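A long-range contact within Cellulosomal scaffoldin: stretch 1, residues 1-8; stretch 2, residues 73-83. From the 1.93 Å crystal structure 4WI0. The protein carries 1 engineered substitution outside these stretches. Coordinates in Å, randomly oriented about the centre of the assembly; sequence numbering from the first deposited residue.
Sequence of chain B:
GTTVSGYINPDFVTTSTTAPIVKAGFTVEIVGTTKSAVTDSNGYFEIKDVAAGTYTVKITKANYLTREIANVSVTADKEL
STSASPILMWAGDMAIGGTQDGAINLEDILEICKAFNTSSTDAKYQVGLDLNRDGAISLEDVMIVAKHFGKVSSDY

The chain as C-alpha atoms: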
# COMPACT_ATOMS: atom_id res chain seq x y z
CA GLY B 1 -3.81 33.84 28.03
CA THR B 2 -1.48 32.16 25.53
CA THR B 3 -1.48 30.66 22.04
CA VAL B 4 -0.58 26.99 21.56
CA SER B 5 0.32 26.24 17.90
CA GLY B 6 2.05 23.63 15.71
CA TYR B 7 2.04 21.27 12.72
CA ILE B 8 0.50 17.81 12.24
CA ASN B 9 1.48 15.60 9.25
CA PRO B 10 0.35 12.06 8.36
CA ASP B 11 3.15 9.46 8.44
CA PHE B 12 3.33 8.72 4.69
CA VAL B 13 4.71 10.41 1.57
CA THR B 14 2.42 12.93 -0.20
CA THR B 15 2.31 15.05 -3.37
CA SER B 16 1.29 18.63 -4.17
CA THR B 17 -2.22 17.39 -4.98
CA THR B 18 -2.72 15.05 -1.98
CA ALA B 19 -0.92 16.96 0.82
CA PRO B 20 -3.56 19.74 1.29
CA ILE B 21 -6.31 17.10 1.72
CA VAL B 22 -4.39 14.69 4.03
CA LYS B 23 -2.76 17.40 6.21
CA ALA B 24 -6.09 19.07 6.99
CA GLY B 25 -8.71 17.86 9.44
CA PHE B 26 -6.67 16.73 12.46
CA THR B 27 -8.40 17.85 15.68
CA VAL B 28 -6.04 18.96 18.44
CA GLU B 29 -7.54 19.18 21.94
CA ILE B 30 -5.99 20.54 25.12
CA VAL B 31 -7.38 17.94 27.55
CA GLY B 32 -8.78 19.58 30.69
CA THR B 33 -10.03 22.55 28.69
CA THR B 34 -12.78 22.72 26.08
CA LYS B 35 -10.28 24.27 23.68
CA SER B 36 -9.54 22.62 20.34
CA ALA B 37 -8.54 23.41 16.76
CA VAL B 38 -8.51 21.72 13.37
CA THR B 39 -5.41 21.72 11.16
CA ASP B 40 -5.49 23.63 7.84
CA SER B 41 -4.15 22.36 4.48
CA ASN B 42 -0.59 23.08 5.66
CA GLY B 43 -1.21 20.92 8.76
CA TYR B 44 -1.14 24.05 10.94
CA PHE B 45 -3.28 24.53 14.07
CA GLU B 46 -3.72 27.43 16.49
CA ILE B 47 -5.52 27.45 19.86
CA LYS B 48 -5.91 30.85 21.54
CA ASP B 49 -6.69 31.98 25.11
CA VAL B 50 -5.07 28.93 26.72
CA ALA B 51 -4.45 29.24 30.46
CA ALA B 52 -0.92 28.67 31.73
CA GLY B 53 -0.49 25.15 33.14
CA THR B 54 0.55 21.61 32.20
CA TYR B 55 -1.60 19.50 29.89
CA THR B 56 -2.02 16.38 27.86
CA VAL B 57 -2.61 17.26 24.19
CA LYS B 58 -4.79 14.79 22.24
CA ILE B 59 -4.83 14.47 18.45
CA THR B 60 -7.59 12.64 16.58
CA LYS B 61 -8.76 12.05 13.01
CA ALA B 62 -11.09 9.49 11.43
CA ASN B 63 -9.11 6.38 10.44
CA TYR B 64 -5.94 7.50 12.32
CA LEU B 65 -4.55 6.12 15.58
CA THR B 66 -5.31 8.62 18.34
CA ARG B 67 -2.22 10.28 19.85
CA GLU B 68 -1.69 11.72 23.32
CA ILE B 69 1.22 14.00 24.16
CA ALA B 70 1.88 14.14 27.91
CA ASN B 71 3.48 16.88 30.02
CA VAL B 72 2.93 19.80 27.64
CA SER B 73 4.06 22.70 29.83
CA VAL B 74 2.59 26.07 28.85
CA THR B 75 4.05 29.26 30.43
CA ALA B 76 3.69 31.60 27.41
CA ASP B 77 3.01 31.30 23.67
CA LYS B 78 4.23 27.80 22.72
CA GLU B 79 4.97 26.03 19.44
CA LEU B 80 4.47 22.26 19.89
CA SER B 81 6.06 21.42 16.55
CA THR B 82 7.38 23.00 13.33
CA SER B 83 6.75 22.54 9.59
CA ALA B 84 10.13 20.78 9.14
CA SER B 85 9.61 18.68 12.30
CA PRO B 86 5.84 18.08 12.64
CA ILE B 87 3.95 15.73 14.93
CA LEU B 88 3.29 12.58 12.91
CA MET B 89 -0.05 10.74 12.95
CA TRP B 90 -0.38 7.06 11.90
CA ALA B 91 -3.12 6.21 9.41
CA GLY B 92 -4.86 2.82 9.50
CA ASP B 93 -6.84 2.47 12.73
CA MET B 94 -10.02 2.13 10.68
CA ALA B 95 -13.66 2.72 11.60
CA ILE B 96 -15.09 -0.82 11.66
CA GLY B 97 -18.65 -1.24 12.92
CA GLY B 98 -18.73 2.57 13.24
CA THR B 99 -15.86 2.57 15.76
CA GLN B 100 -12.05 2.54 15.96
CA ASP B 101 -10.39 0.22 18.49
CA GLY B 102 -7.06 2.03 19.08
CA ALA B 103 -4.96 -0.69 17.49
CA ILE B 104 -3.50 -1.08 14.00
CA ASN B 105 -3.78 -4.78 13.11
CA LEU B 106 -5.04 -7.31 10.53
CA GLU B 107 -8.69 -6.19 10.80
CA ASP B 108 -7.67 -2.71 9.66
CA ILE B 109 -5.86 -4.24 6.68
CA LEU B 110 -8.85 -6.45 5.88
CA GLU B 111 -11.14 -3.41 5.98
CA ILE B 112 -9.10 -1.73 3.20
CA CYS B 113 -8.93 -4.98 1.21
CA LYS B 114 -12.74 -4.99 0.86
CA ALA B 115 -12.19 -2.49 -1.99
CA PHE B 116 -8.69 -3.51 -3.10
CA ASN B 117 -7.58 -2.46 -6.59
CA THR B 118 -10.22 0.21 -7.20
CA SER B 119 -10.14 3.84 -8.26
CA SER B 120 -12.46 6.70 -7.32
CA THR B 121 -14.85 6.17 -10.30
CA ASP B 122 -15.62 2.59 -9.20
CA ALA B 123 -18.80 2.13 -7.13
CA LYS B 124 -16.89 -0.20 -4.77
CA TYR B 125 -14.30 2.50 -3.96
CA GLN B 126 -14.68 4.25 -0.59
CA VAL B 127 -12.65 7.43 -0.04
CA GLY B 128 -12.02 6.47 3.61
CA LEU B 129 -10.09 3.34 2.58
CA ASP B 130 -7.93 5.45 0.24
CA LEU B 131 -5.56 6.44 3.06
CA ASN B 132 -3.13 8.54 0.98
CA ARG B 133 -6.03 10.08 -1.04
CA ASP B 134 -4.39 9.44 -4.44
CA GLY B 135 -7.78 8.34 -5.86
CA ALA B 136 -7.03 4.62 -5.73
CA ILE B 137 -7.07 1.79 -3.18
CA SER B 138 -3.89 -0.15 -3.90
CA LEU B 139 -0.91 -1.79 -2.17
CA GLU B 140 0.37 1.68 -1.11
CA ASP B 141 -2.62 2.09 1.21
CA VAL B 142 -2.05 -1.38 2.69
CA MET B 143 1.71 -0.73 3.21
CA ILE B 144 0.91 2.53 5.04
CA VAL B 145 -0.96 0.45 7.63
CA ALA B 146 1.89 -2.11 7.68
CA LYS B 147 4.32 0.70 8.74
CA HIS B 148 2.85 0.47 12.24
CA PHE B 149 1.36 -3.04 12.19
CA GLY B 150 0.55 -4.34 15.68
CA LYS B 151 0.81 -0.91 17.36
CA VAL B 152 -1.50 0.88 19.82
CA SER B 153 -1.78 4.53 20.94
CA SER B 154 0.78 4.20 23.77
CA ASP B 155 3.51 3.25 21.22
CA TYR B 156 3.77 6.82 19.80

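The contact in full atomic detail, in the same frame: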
# COMPACT_ATOMS: atom_id res chain seq x y z
N GLY B 1 -5.16 34.22 27.55
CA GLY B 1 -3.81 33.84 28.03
C GLY B 1 -2.79 33.70 26.90
O GLY B 1 -2.26 34.69 26.41
N THR B 2 -2.54 32.46 26.48
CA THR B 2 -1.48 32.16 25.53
C THR B 2 -2.01 31.46 24.29
O THR B 2 -3.15 30.98 24.26
CB THR B 2 -0.39 31.26 26.17
OG1 THR B 2 -0.89 29.93 26.34
CG2 THR B 2 0.05 31.82 27.53
N THR B 3 -1.18 31.40 23.25
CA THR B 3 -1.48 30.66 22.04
C THR B 3 -0.62 29.41 21.96
O THR B 3 0.61 29.49 22.00
CB THR B 3 -1.22 31.52 20.78
OG1 THR B 3 -1.95 32.75 20.88
CG2 THR B 3 -1.66 30.78 19.52
N VAL B 4 -1.27 28.25 21.83
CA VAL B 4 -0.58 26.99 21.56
C VAL B 4 -0.76 26.68 20.06
O VAL B 4 -1.88 26.60 19.58
CB VAL B 4 -1.12 25.85 22.45
CG1 VAL B 4 -0.38 24.56 22.21
CG2 VAL B 4 -1.03 26.23 23.92
N SER B 5 0.35 26.52 19.34
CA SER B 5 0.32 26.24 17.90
C SER B 5 1.26 25.08 17.49
O SER B 5 2.05 24.59 18.29
CB SER B 5 0.70 27.51 17.13
OG SER B 5 2.00 27.94 17.47
N GLY B 6 1.16 24.66 16.24
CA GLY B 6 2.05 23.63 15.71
C GLY B 6 1.61 23.03 14.39
O GLY B 6 0.67 23.52 13.75
N TYR B 7 2.29 21.96 13.99
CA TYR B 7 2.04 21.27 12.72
C TYR B 7 1.82 19.77 12.92
O TYR B 7 2.58 19.13 13.64
CB TYR B 7 3.22 21.50 11.78
CG TYR B 7 3.28 22.90 11.25
CD1 TYR B 7 3.91 23.91 11.97
CD2 TYR B 7 2.69 23.23 10.03
CE1 TYR B 7 3.96 25.21 11.49
CE2 TYR B 7 2.74 24.53 9.55
CZ TYR B 7 3.37 25.51 10.28
OH TYR B 7 3.42 26.81 9.80
N ILE B 8 0.78 19.25 12.29
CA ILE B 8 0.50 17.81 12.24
C ILE B 8 0.67 17.36 10.78
O ILE B 8 0.19 18.04 9.88
CB ILE B 8 -0.96 17.48 12.68
CG1 ILE B 8 -1.36 18.18 13.99
CG2 ILE B 8 -1.17 15.98 12.77
CD1 ILE B 8 -0.67 17.70 15.24
N SER B 73 3.95 21.63 28.84
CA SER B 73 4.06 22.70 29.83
C SER B 73 3.91 24.04 29.12
O SER B 73 4.69 24.36 28.23
CB SER B 73 5.41 22.61 30.53
OG SER B 73 5.55 23.61 31.52
N VAL B 74 2.89 24.80 29.51
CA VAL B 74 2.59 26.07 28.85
C VAL B 74 2.76 27.24 29.84
O VAL B 74 1.99 27.37 30.79
CB VAL B 74 1.15 26.09 28.30
CG1 VAL B 74 0.85 27.42 27.62
CG2 VAL B 74 0.93 24.92 27.34
N THR B 75 3.78 28.06 29.61
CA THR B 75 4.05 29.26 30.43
C THR B 75 3.90 30.58 29.65
O THR B 75 3.85 31.65 30.25
CB THR B 75 5.47 29.20 31.02
OG1 THR B 75 6.44 29.15 29.97
CG2 THR B 75 5.63 27.99 31.93
N ALA B 76 3.86 30.47 28.33
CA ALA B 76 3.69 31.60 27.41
C ALA B 76 3.32 31.00 26.05
O ALA B 76 3.11 29.78 25.95
CB ALA B 76 4.97 32.41 27.31
N ASP B 77 3.26 31.82 25.01
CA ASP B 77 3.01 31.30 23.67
C ASP B 77 3.97 30.13 23.41
O ASP B 77 5.16 30.25 23.68
CB ASP B 77 3.21 32.38 22.61
CG ASP B 77 2.11 33.43 22.62
OD1 ASP B 77 1.08 33.24 23.29
OD2 ASP B 77 2.28 34.45 21.93
N LYS B 78 3.44 29.02 22.90
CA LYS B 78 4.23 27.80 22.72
C LYS B 78 3.96 27.12 21.39
O LYS B 78 2.80 26.86 21.04
CB LYS B 78 3.94 26.80 23.84
CG LYS B 78 4.74 25.51 23.74
CD LYS B 78 4.37 24.55 24.86
CE LYS B 78 5.35 23.38 24.94
NZ LYS B 78 6.57 23.75 25.70
N GLU B 79 5.04 26.80 20.68
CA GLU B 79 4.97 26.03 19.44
C GLU B 79 5.29 24.56 19.74
O GLU B 79 6.41 24.23 20.11
CB GLU B 79 5.94 26.61 18.41
CG GLU B 79 5.62 26.23 16.98
CD GLU B 79 6.37 27.06 15.94
OE1 GLU B 79 7.57 27.37 16.15
OE2 GLU B 79 5.75 27.40 14.91
N LEU B 80 4.30 23.68 19.61
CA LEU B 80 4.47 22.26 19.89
C LEU B 80 5.33 21.56 18.87
O LEU B 80 6.00 20.59 19.20
CB LEU B 80 3.13 21.55 19.94
CG LEU B 80 2.13 22.07 20.97
CD1 LEU B 80 1.03 21.04 21.17
CD2 LEU B 80 2.82 22.39 22.30
N SER B 81 5.31 22.05 17.63
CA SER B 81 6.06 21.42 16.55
C SER B 81 6.28 22.45 15.44
O SER B 81 5.74 23.54 15.51
CB SER B 81 5.28 20.22 16.01
OG SER B 81 3.95 20.58 15.66
N THR B 82 7.07 22.09 14.44
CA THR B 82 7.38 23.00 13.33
C THR B 82 7.04 22.33 12.00
O THR B 82 6.76 21.13 11.95
CB THR B 82 8.87 23.39 13.32
OG1 THR B 82 9.67 22.22 13.08
CG2 THR B 82 9.27 24.04 14.66
N SER B 83 7.07 23.10 10.91
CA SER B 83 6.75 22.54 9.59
C SER B 83 7.79 21.51 9.13
O SER B 83 7.43 20.53 8.48
CB SER B 83 6.60 23.65 8.54
OG SER B 83 7.66 24.55 8.64
O HOH W 1 3.21 28.81 15.51

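The contact is a short parallel β pairing whose ends are finished by side chains. At its centre the second stretch offers both backbone polar atoms of Lys78, N and O, along one edge: Lys78 N donates to Thr3 O at 3.0 Å, and Ser5 N donates to Lys78 O at 3.0 Å. Leu80 N then closes on Ser5 O at 2.8 Å. Odd-numbered residues of the first strand thus do the bonding, while Val4, bridged to Lys78, makes no backbone hydrogen bond across the stretches; its CA lies 3.4 Å from Lys78 O in a CA-H...O contact.

Beyond this core, side chains supply the acceptors. Asp77, just before its strand, uses chi1 of -72° (m) and a nearly flat chi2 of -11° to bring OD1 within 2.9 Å of Thr3 N, an almost straight hydrogen bond. A short carboxylate suits this place: its CA-to-CB bond points sideways, yet its end reaches the neighbouring backbone. At the other end Ser81, chi1 p, points toward the first strand and accepts from Tyr7 N through OG at 2.7 Å. Gly6 makes room for that hydroxyl; a CB there would lie 2.8 Å from Ser81 OG, a clash, and tight against Leu80 CB. Ser81 O is buried by the contact with no partner in the model.

Side chains alternate across the sheet. With Val4 and Lys78 lies an apolar cluster: Val4, chi1 t, sets CG1 3.7 Å from Leu80 CG and CG2 4.2 Å from Val74 CG2. Branching at CB lets one small residue touch both neighbours. Lys78 starts on this same face but its extended t, t, t chain, turned at chi4 to p, leads away from the first stretch; NZ makes a weak hydrogen bond to Ser73 O, 3.2 Å away. Thr2, chi1 p, packs OG1 3.3 Å from Val74 CG1 and CG2 3.6 Å from Ala76 CA, while its hydroxyl is satisfied elsewhere in the structure.

The face carrying Ser5 and Glu79 is polar. Ser5, chi1 p, places OG 2.5 Å from a water, which donates to Glu79 OE2 at 3.0 Å; the side chains touch, Ser5 OG lying 4.0 Å from Glu79 CG, and the water links the hydroxyl to the carboxylate.

Tyr7 gives the largest covered area of any residue here. Its chi1 of -72° (m) and chi2 of 85° present one ring face to Ser83, whose CB sits 4.0 Å from the centroid of the Tyr7 ring, almost on its normal, in a CH-pi contact. Ser83 N, 3.4 Å from Tyr7 CD1, lies over a face too. In all, 643 Å² is buried.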